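PDB 4NLC: ribosomal RNA processing protein 6 from Trypanosoma brucei brucei, which probably trims RNA from its 3' end as an exosome-associated 3'-5' exoribonuclease, the crystallised piece being its catalytic core with exonuclease and HRDC domains. Local coordinates for residues P19-E27 with V33-R44; G107-S115 with D124-M135. The protein carries 1 engineered substitution. All coordinates share one frame; numbering follows the deposited sequence.

Contact 1 is a surface contact; contact 2 is buried and lies in the exonuclease domain. In contact 1 a short antiparallel hairpin runs on into a proline-rich turn and a helix start, and the segments are joined by hydrogen bonds, one bridging water, a salt bridge and ring packing. Contact 2 sets a strand of the central mixed sheet against the loop and 3-10 segment that follow the next strand; no direct hydrogen bond spans it, and sulfur, aliphatic and one aromatic group do the work beside one bridging water. The two share no element, yet they touch: Tyr-25 of 19-27 stacks on Tyr-133 of 124-135, with Tyr-25 CD1 3.3 Å from Tyr-133 CB.

Contact 1. Residues P19-E27 with V33-R44; sequences PFRPVYYDE and VGEPGVHPFAER
Tyr-24 turns its ring toward Pro-40 and Phe-41 by setting CG between its own backbone N and carbonyl carbon (chi1 65°), while Arg-21 holds CG opposite its backbone N and bends at chi3, laying its guanidinium beside the 33-36 backbone. The Tyr-24 ring takes Pro-40 over one face: Pro-40 CB sits 3.8 Å from the ring centroid, a CH-pi contact displaced toward the hydroxyl end, where Pro-40 CB is 3.4 Å from Tyr-24 CZ. Phe-41 meets the same ring obliquely, Phe-41 CE2 lying 3.6 Å from Tyr-24 CD2 with the planes 77° apart. At the ring's edge comes the backbone of Gly-34, whose N bonds to Pro-22 O at 2.7 Å.

That bond continues the pairing of the beta hairpin of strands 23-25 and 31-33, just beyond Val-23 and Val-33, a non-hydrogen-bonded antiparallel pair with both side chains on one face. Farther on the chain makes a type II turn from Glu-35 to Val-38, and Gly-37 takes the positive phi. Arg-21 NH1 reaches Gly-34 O at 3.3 Å on a lone pair in the carbonyl plane, and Pro-36 CD lies over a face of the guanidinium. Water 1 donates to Phe-20 O and accepts from Gly-37 N, bridging the segments near the Pro-19 to Pro-36 contact.

At the far end Arg-44, in the helix that follows Phe-41 at its N-cap, forms a salt bridge with Glu-27: Arg-44 NH1 is 2.7 Å from Glu-27 OE1 and hydrogen-bonds to Glu-27 OE2 at 3.0 Å, on its syn lone pair. The carboxylate and guanidinium planes are 54° apart, and Phe-41 CE1 lies over one face of the guanidinium. Leu-140 of helix 136-140 touches Glu-27, Phe-41 and Arg-44 alike.

Contact 2. Residues G107-S115 with D124-M135; sequences GFTCLMQIS and DCLKVRANMYLM
Cys-125 points its side chain into the strand backbone: Cys-125 SG lies 3.5 Å from Met-112 N and 3.7 Å from Met-112 CB, and Cys-125 CB packs on Cys-110 O. A chi1 of -72° sets that sulfur beside its own backbone N, against Leu-111 C and Met-112 N. Farther along, Met-112 slides past two methionines running the other way, its SD 3.6 Å from Met-135 SD and its CE 3.6 Å from Met-132 CE, while Ile-114 CD1 meets Met-135 CE tip to tip. At the other end Leu-126 CD2 lies against Phe-108 CE1 at 3.7 Å, the two side chains crossing at about a right angle.

A second shell of polar groups holds the loop. Water 3 bridges the segments, donating to Thr-109 O and Cys-125 O and accepting from Arg-129 NH1, which also forms a salt bridge with Asp-161. Asp-124 OD1 accepts from Leu-126 N, an Asx turn, and from Lys-127 N, completing an Asx motif; its OD2 pairs with Arg-209.

Strand 108-115, with a classic bulge at Cys-110 and Leu-111 opposite Glu-98, lies between strands 92-100 and 120-123 of the RNase H-like exonuclease sheet, while helix 152-162 contributes Trp-157, Leu-158 and Phe-162 around Thr-109, Met-112 and Met-132.

Contact 1. Residues P19-E27 with V33-R44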
loop_
_atom_site.group_PDB
_atom_site.type_symbol
_atom_site.label_atom_id
_atom_site.label_comp_id
_atom_site.label_asym_id
_atom_site.label_seq_id
_atom_site.Cartn_x
_atom_site.Cartn_y
_atom_site.Cartn_z
ATOM N N PRO A 19 18.838 0.192 -2.239
ATOM C CA PRO A 19 17.932 -0.683 -1.471
ATOM C C PRO A 19 17.288 0.020 -0.267
ATOM O O PRO A 19 17.931 0.873 0.362
ATOM C CB PRO A 19 18.848 -1.825 -1.028
ATOM C CG PRO A 19 19.932 -1.856 -2.036
ATOM C CD PRO A 19 20.171 -0.425 -2.404
ATOM N N PHE A 20 16.018 -0.325 0.039
ATOM C CA PHE A 20 15.275 0.259 1.157
ATOM C C PHE A 20 15.944 -0.027 2.495
ATOM O O PHE A 20 16.268 -1.173 2.782
ATOM C CB PHE A 20 13.785 -0.193 1.152
ATOM C CG PHE A 20 12.948 0.259 2.331
ATOM C CD1 PHE A 20 12.545 1.586 2.456
ATOM C CD2 PHE A 20 12.555 -0.644 3.314
ATOM C CE1 PHE A 20 11.760 2.001 3.543
ATOM C CE2 PHE A 20 11.747 -0.234 4.385
ATOM C CZ PHE A 20 11.370 1.093 4.501
ATOM N N ARG A 21 16.182 1.018 3.290
ATOM C CA ARG A 21 16.751 0.889 4.629
ATOM C C ARG A 21 15.693 1.377 5.614
ATOM O O ARG A 21 15.335 2.559 5.583
ATOM C CB ARG A 21 18.045 1.691 4.790
ATOM C CG ARG A 21 18.713 1.432 6.140
ATOM C CD ARG A 21 19.878 2.358 6.438
ATOM N NE ARG A 21 21.003 2.170 5.520
ATOM C CZ ARG A 21 21.975 1.278 5.693
ATOM N NH1 ARG A 21 21.974 0.480 6.757
ATOM N NH2 ARG A 21 22.954 1.175 4.802
ATOM N N PRO A 22 15.130 0.484 6.446
ATOM C CA PRO A 22 14.051 0.924 7.342
ATOM C C PRO A 22 14.519 1.656 8.590
ATOM O O PRO A 22 15.474 1.236 9.225
ATOM C CB PRO A 22 13.348 -0.389 7.709
ATOM C CG PRO A 22 14.402 -1.413 7.618
ATOM C CD PRO A 22 15.378 -0.967 6.564
ATOM N N VAL A 23 13.848 2.752 8.920
ATOM C CA VAL A 23 14.027 3.515 10.157
ATOM C C VAL A 23 12.756 3.126 10.912
ATOM O O VAL A 23 11.661 3.229 10.344
ATOM C CB VAL A 23 14.137 5.054 9.951
ATOM C CG1 VAL A 23 14.123 5.785 11.292
ATOM C CG2 VAL A 23 15.402 5.412 9.169
ATOM N N TYR A 24 12.891 2.612 12.148
ATOM C CA TYR A 24 11.715 2.139 12.883
ATOM C C TYR A 24 11.851 2.294 14.406
ATOM O O TYR A 24 12.960 2.323 14.954
ATOM C CB TYR A 24 11.443 0.656 12.517
ATOM C CG TYR A 24 12.554 -0.263 12.972
ATOM C CD1 TYR A 24 13.750 -0.353 12.257
ATOM C CD2 TYR A 24 12.462 -0.956 14.175
ATOM C CE1 TYR A 24 14.820 -1.106 12.730
ATOM C CE2 TYR A 24 13.494 -1.778 14.615
ATOM C CZ TYR A 24 14.682 -1.827 13.907
ATOM O OH TYR A 24 15.717 -2.592 14.369
ATOM N N TYR A 25 10.697 2.280 15.082
ATOM C CA TYR A 25 10.586 2.383 16.524
ATOM C C TYR A 25 10.118 1.083 17.181
ATOM O O TYR A 25 9.261 0.371 16.638
ATOM C CB TYR A 25 9.659 3.539 16.888
ATOM C CG TYR A 25 10.262 4.900 16.617
ATOM C CD1 TYR A 25 10.364 5.399 15.313
ATOM C CD2 TYR A 25 10.694 5.713 17.662
ATOM C CE1 TYR A 25 10.897 6.662 15.064
ATOM C CE2 TYR A 25 11.198 6.990 17.425
ATOM C CZ TYR A 25 11.303 7.457 16.125
ATOM O OH TYR A 25 11.811 8.714 15.902
ATOM N N ASP A 26 10.639 0.800 18.369
ATOM C CA ASP A 26 10.207 -0.390 19.104
ATOM C C ASP A 26 8.994 -0.027 19.979
ATOM O O ASP A 26 8.442 1.071 19.820
ATOM C CB ASP A 26 11.367 -1.014 19.912
ATOM C CG ASP A 26 12.081 -0.061 20.871
ATOM O OD1 ASP A 26 11.448 0.934 21.311
ATOM O OD2 ASP A 26 13.288 -0.278 21.132
ATOM N N GLU A 27 8.595 -0.934 20.901
ATOM C CA GLU A 27 7.455 -0.749 21.808
ATOM C C GLU A 27 7.738 0.248 22.927
ATOM O O GLU A 27 6.805 0.677 23.605
ATOM C CB GLU A 27 6.922 -2.084 22.367
ATOM C CG GLU A 27 7.953 -2.968 23.032
ATOM C CD GLU A 27 8.594 -3.940 22.070
ATOM O OE1 GLU A 27 8.140 -5.102 22.022
ATOM O OE2 GLU A 27 9.512 -3.529 21.324
ATOM N N VAL A 33 17.798 2.206 13.302
ATOM C CA VAL A 33 18.136 2.219 11.880
ATOM C C VAL A 33 18.406 0.753 11.511
ATOM O O VAL A 33 19.256 0.086 12.114
ATOM C CB VAL A 33 19.306 3.186 11.547
ATOM C CG1 VAL A 33 19.830 2.963 10.140
ATOM C CG2 VAL A 33 18.886 4.644 11.724
ATOM N N GLY A 34 17.599 0.246 10.594
ATOM C CA GLY A 34 17.687 -1.126 10.101
ATOM C C GLY A 34 18.719 -1.293 9.005
ATOM O O GLY A 34 19.513 -0.384 8.745
ATOM N N GLU A 35 18.709 -2.478 8.366
ATOM C CA GLU A 35 19.641 -2.870 7.304
ATOM C C GLU A 35 18.899 -3.240 6.035
ATOM O O GLU A 35 17.844 -3.875 6.132
ATOM C CB GLU A 35 20.514 -4.058 7.756
ATOM C CG GLU A 35 21.367 -3.751 8.980
ATOM C CD GLU A 35 22.233 -4.886 9.500
ATOM O OE1 GLU A 35 21.921 -6.068 9.216
ATOM O OE2 GLU A 35 23.214 -4.590 10.221
ATOM N N PRO A 36 19.439 -2.888 4.836
ATOM C CA PRO A 36 18.763 -3.266 3.581
ATOM C C PRO A 36 18.599 -4.784 3.462
ATOM O O PRO A 36 19.487 -5.530 3.888
ATOM C CB PRO A 36 19.694 -2.711 2.494
ATOM C CG PRO A 36 20.477 -1.633 3.165
ATOM C CD PRO A 36 20.690 -2.145 4.559
ATOM N N GLY A 37 17.450 -5.220 2.938
ATOM C CA GLY A 37 17.125 -6.642 2.784
ATOM C C GLY A 37 16.898 -7.427 4.076
ATOM O O GLY A 37 16.784 -8.651 4.038
ATOM N N VAL A 38 16.811 -6.732 5.229
ATOM C CA VAL A 38 16.596 -7.342 6.541
ATOM C C VAL A 38 15.300 -6.789 7.166
ATOM O O VAL A 38 15.153 -5.584 7.390
ATOM C CB VAL A 38 17.824 -7.173 7.492
ATOM C CG1 VAL A 38 17.581 -7.834 8.856
ATOM C CG2 VAL A 38 19.116 -7.713 6.856
ATOM N N HIS A 39 14.366 -7.688 7.447
ATOM C CA HIS A 39 13.137 -7.365 8.154
ATOM C C HIS A 39 13.586 -7.255 9.629
ATOM O O HIS A 39 14.085 -8.247 10.173
ATOM C CB HIS A 39 12.152 -8.516 7.957
ATOM C CG HIS A 39 10.789 -8.285 8.503
ATOM N ND1 HIS A 39 10.578 -8.021 9.851
ATOM C CD2 HIS A 39 9.596 -8.388 7.878
ATOM C CE1 HIS A 39 9.265 -7.975 9.993
ATOM N NE2 HIS A 39 8.633 -8.176 8.825
ATOM N N PRO A 40 13.462 -6.078 10.286
ATOM C CA PRO A 40 14.025 -5.940 11.644
ATOM C C PRO A 40 13.298 -6.698 12.752
ATOM O O PRO A 40 13.851 -6.864 13.832
ATOM C CB PRO A 40 14.039 -4.435 11.873
ATOM C CG PRO A 40 12.981 -3.904 11.003
ATOM C CD PRO A 40 12.929 -4.787 9.797
ATOM N N PHE A 41 12.093 -7.182 12.489
ATOM C CA PHE A 41 11.382 -7.984 13.484
ATOM C C PHE A 41 11.299 -9.478 13.082
ATOM O O PHE A 41 10.515 -10.213 13.666
ATOM C CB PHE A 41 10.007 -7.371 13.798
ATOM C CG PHE A 41 10.153 -6.114 14.610
ATOM C CD1 PHE A 41 10.441 -6.174 15.971
ATOM C CD2 PHE A 41 10.057 -4.865 14.008
ATOM C CE1 PHE A 41 10.627 -4.999 16.714
ATOM C CE2 PHE A 41 10.207 -3.699 14.756
ATOM C CZ PHE A 41 10.517 -3.770 16.097
ATOM N N ALA A 42 12.129 -9.929 12.120
ATOM C CA ALA A 42 12.093 -11.325 11.643
ATOM C C ALA A 42 12.278 -12.352 12.755
ATOM O O ALA A 42 11.480 -13.276 12.851
ATOM C CB ALA A 42 13.095 -11.557 10.517
ATOM N N GLU A 43 13.258 -12.137 13.635
ATOM C CA GLU A 43 13.556 -13.023 14.769
ATOM C C GLU A 43 12.408 -13.042 15.795
ATOM O O GLU A 43 12.047 -14.107 16.274
ATOM C CB GLU A 43 14.889 -12.641 15.448
ATOM C CG GLU A 43 16.078 -12.615 14.505
ATOM C CD GLU A 43 16.402 -11.281 13.848
ATOM O OE1 GLU A 43 15.504 -10.409 13.737
ATOM O OE2 GLU A 43 17.567 -11.120 13.420
ATOM N N ARG A 44 11.817 -11.874 16.105
ATOM C CA ARG A 44 10.688 -11.823 17.042
ATOM C C ARG A 44 9.436 -12.546 16.490
ATOM O O ARG A 44 8.822 -13.322 17.222
ATOM C CB ARG A 44 10.368 -10.385 17.448
ATOM C CG ARG A 44 9.572 -10.309 18.733
ATOM C CD ARG A 44 9.295 -8.881 19.142
ATOM N NE ARG A 44 10.486 -8.163 19.603
ATOM C CZ ARG A 44 10.485 -6.875 19.915
ATOM N NH1 ARG A 44 9.366 -6.171 19.841
ATOM N NH2 ARG A 44 11.601 -6.280 20.312
HETATM O O HOH W 1 15.765 -3.466 1.601
HETATM O O HOH W 2 19.066 -2.099 14.377
#

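Contact 2. Residues G107-S115 with D124-M135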
loop_
_atom_site.group_PDB
_atom_site.type_symbol
_atom_site.label_atom_id
_atom_site.label_comp_id
_atom_site.label_asym_id
_atom_site.label_seq_id
_atom_site.Cartn_x
_atom_site.Cartn_y
_atom_site.Cartn_z
ATOM N N GLY A 107 4.718 5.812 -3.889
ATOM C CA GLY A 107 3.362 5.805 -3.364
ATOM C C GLY A 107 3.403 6.063 -1.872
ATOM O O GLY A 107 4.483 6.086 -1.266
ATOM N N PHE A 108 2.237 6.314 -1.273
ATOM C CA PHE A 108 2.174 6.555 0.164
ATOM C C PHE A 108 0.820 6.214 0.748
ATOM O O PHE A 108 -0.207 6.416 0.107
ATOM C CB PHE A 108 2.621 8.000 0.550
ATOM C CG PHE A 108 1.887 9.136 -0.129
ATOM C CD1 PHE A 108 0.650 9.563 0.336
ATOM C CD2 PHE A 108 2.455 9.806 -1.212
ATOM C CE1 PHE A 108 -0.026 10.619 -0.292
ATOM C CE2 PHE A 108 1.771 10.842 -1.856
ATOM C CZ PHE A 108 0.543 11.256 -1.380
ATOM N N THR A 109 0.818 5.786 2.008
ATOM C CA THR A 109 -0.419 5.506 2.723
ATOM C C THR A 109 -1.124 6.820 3.073
ATOM O O THR A 109 -0.506 7.737 3.621
ATOM C CB THR A 109 -0.140 4.654 3.949
ATOM O OG1 THR A 109 0.661 3.548 3.535
ATOM C CG2 THR A 109 -1.432 4.152 4.605
ATOM N N CYS A 110 -2.424 6.870 2.801
ATOM C CA CYS A 110 -3.270 8.037 3.056
ATOM C C CYS A 110 -4.116 7.981 4.330
ATOM O O CYS A 110 -4.389 9.021 4.936
ATOM C CB CYS A 110 -4.157 8.283 1.851
ATOM S SG CYS A 110 -3.249 8.865 0.412
ATOM N N LEU A 111 -4.583 6.788 4.682
ATOM C CA LEU A 111 -5.522 6.591 5.772
ATOM C C LEU A 111 -5.364 5.211 6.334
ATOM O O LEU A 111 -4.986 4.290 5.612
ATOM C CB LEU A 111 -6.923 6.707 5.164
ATOM C CG LEU A 111 -8.039 7.324 5.977
ATOM C CD1 LEU A 111 -7.757 8.800 6.302
ATOM C CD2 LEU A 111 -9.372 7.163 5.231
ATOM N N MET A 112 -5.634 5.076 7.637
ATOM C CA MET A 112 -5.599 3.792 8.332
ATOM C C MET A 112 -6.969 3.698 9.011
ATOM O O MET A 112 -7.425 4.660 9.622
ATOM C CB MET A 112 -4.461 3.732 9.377
ATOM C CG MET A 112 -4.454 2.447 10.203
ATOM S SD MET A 112 -3.149 2.388 11.463
ATOM C CE MET A 112 -1.783 1.885 10.478
ATOM N N GLN A 113 -7.619 2.552 8.895
ATOM C CA GLN A 113 -8.910 2.357 9.532
ATOM C C GLN A 113 -8.698 1.257 10.562
ATOM O O GLN A 113 -7.959 0.293 10.315
ATOM C CB GLN A 113 -9.998 1.961 8.499
ATOM C CG GLN A 113 -10.229 3.006 7.395
ATOM C CD GLN A 113 -9.570 2.603 6.115
ATOM O OE1 GLN A 113 -10.098 1.824 5.330
ATOM N NE2 GLN A 113 -8.384 3.082 5.894
ATOM N N ILE A 114 -9.304 1.431 11.730
ATOM C CA ILE A 114 -9.210 0.456 12.813
ATOM C C ILE A 114 -10.575 0.248 13.421
ATOM O O ILE A 114 -11.205 1.218 13.832
ATOM C CB ILE A 114 -8.166 0.845 13.922
ATOM C CG1 ILE A 114 -6.722 0.967 13.369
ATOM C CG2 ILE A 114 -8.183 -0.180 15.071
ATOM C CD1 ILE A 114 -6.006 2.208 13.828
ATOM N N SER A 115 -10.983 -1.009 13.583
ATOM C CA SER A 115 -12.203 -1.298 14.317
ATOM C C SER A 115 -11.883 -2.189 15.498
ATOM O O SER A 115 -11.071 -3.114 15.386
ATOM C CB SER A 115 -13.253 -1.986 13.446
ATOM O OG SER A 115 -13.833 -1.142 12.464
ATOM N N ASP A 124 -5.774 9.742 10.199
ATOM C CA ASP A 124 -5.199 10.528 9.132
ATOM C C ASP A 124 -3.671 10.404 9.102
ATOM O O ASP A 124 -2.958 11.205 9.706
ATOM C CB ASP A 124 -5.692 11.981 9.166
ATOM C CG ASP A 124 -5.297 12.780 7.949
ATOM O OD1 ASP A 124 -4.325 12.381 7.259
ATOM O OD2 ASP A 124 -5.916 13.829 7.710
ATOM N N CYS A 125 -3.196 9.375 8.366
ATOM C CA CYS A 125 -1.810 8.987 8.022
ATOM C C CYS A 125 -1.020 10.091 7.412
ATOM O O CYS A 125 0.186 9.921 7.275
ATOM C CB CYS A 125 -1.827 7.826 7.037
ATOM S SG CYS A 125 -2.312 6.280 7.754
ATOM N N LEU A 126 -1.686 11.068 6.819
ATOM C CA LEU A 126 -0.994 12.167 6.195
ATOM C C LEU A 126 -0.660 13.197 7.246
ATOM O O LEU A 126 0.494 13.576 7.385
ATOM C CB LEU A 126 -1.820 12.777 5.049
ATOM C CG LEU A 126 -1.918 11.934 3.776
ATOM C CD1 LEU A 126 -2.838 12.602 2.734
ATOM C CD2 LEU A 126 -0.531 11.641 3.197
ATOM N N LYS A 127 -1.661 13.612 8.014
ATOM C CA LYS A 127 -1.513 14.612 9.062
ATOM C C LYS A 127 -0.635 14.116 10.205
ATOM O O LYS A 127 0.102 14.919 10.764
ATOM C CB LYS A 127 -2.888 15.086 9.570
ATOM C CG LYS A 127 -2.794 16.422 10.280
ATOM C CD LYS A 127 -3.885 17.391 9.902
ATOM C CE LYS A 127 -3.794 18.643 10.738
ATOM N NZ LYS A 127 -2.456 19.294 10.628
ATOM N N VAL A 128 -0.689 12.816 10.548
ATOM C CA VAL A 128 0.152 12.295 11.650
ATOM C C VAL A 128 1.215 11.294 11.125
ATOM O O VAL A 128 1.727 10.479 11.899
ATOM C CB VAL A 128 -0.662 11.757 12.879
ATOM C CG1 VAL A 128 -1.548 12.851 13.463
ATOM C CG2 VAL A 128 -1.490 10.530 12.534
ATOM N N ARG A 129 1.606 11.429 9.821
ATOM C CA ARG A 129 2.626 10.602 9.166
ATOM C C ARG A 129 3.865 10.419 10.016
ATOM O O ARG A 129 4.288 9.282 10.229
ATOM C CB ARG A 129 3.025 11.177 7.794
ATOM C CG ARG A 129 4.027 10.301 7.029
ATOM C CD ARG A 129 4.380 10.959 5.711
ATOM N NE ARG A 129 5.571 10.393 5.079
ATOM C CZ ARG A 129 5.563 9.307 4.311
ATOM N NH1 ARG A 129 4.424 8.659 4.074
ATOM N NH2 ARG A 129 6.686 8.863 3.769
ATOM N N ALA A 130 4.427 11.539 10.516
ATOM C CA ALA A 130 5.653 11.590 11.317
ATOM C C ALA A 130 5.513 10.930 12.695
ATOM O O ALA A 130 6.524 10.628 13.322
ATOM C CB ALA A 130 6.089 13.040 11.495
ATOM N N ASN A 131 4.266 10.701 13.159
ATOM C CA ASN A 131 3.975 10.166 14.491
ATOM C C ASN A 131 3.435 8.747 14.511
ATOM O O ASN A 131 3.127 8.230 15.589
ATOM C CB ASN A 131 2.963 11.109 15.183
ATOM C CG ASN A 131 3.281 12.569 14.947
ATOM O OD1 ASN A 131 2.648 13.259 14.142
ATOM N ND2 ASN A 131 4.342 13.031 15.554
ATOM N N MET A 132 3.277 8.125 13.339
ATOM C CA MET A 132 2.684 6.785 13.243
ATOM C C MET A 132 3.490 5.695 13.982
ATOM O O MET A 132 2.913 4.690 14.394
ATOM C CB MET A 132 2.416 6.403 11.786
ATOM C CG MET A 132 1.263 7.169 11.156
ATOM S SD MET A 132 -0.319 6.896 11.976
ATOM C CE MET A 132 -0.718 5.262 11.350
ATOM N N TYR A 133 4.794 5.953 14.235
ATOM C CA TYR A 133 5.684 5.048 14.973
ATOM C C TYR A 133 5.132 4.741 16.379
ATOM O O TYR A 133 5.439 3.688 16.947
ATOM C CB TYR A 133 7.108 5.625 15.046
ATOM C CG TYR A 133 7.244 6.861 15.918
ATOM C CD1 TYR A 133 7.502 6.752 17.277
ATOM C CD2 TYR A 133 7.190 8.136 15.368
ATOM C CE1 TYR A 133 7.675 7.880 18.076
ATOM C CE2 TYR A 133 7.370 9.275 16.156
ATOM C CZ TYR A 133 7.581 9.141 17.518
ATOM O OH TYR A 133 7.740 10.244 18.321
ATOM N N LEU A 134 4.294 5.659 16.913
ATOM C CA LEU A 134 3.628 5.521 18.226
ATOM C C LEU A 134 2.670 4.339 18.301
ATOM O O LEU A 134 2.261 3.956 19.386
ATOM C CB LEU A 134 2.922 6.826 18.665
ATOM C CG LEU A 134 3.860 8.021 18.943
ATOM C CD1 LEU A 134 3.069 9.297 19.107
ATOM C CD2 LEU A 134 4.758 7.784 20.147
ATOM N N MET A 135 2.337 3.755 17.157
ATOM C CA MET A 135 1.460 2.595 17.050
ATOM C C MET A 135 2.251 1.290 17.221
ATOM O O MET A 135 1.628 0.248 17.372
ATOM C CB MET A 135 0.731 2.589 15.685
ATOM C CG MET A 135 -0.058 3.861 15.419
ATOM S SD MET A 135 -1.531 3.536 14.459
ATOM C CE MET A 135 -2.518 2.585 15.729
HETATM O O HOH W 3 1.755 8.574 5.094
#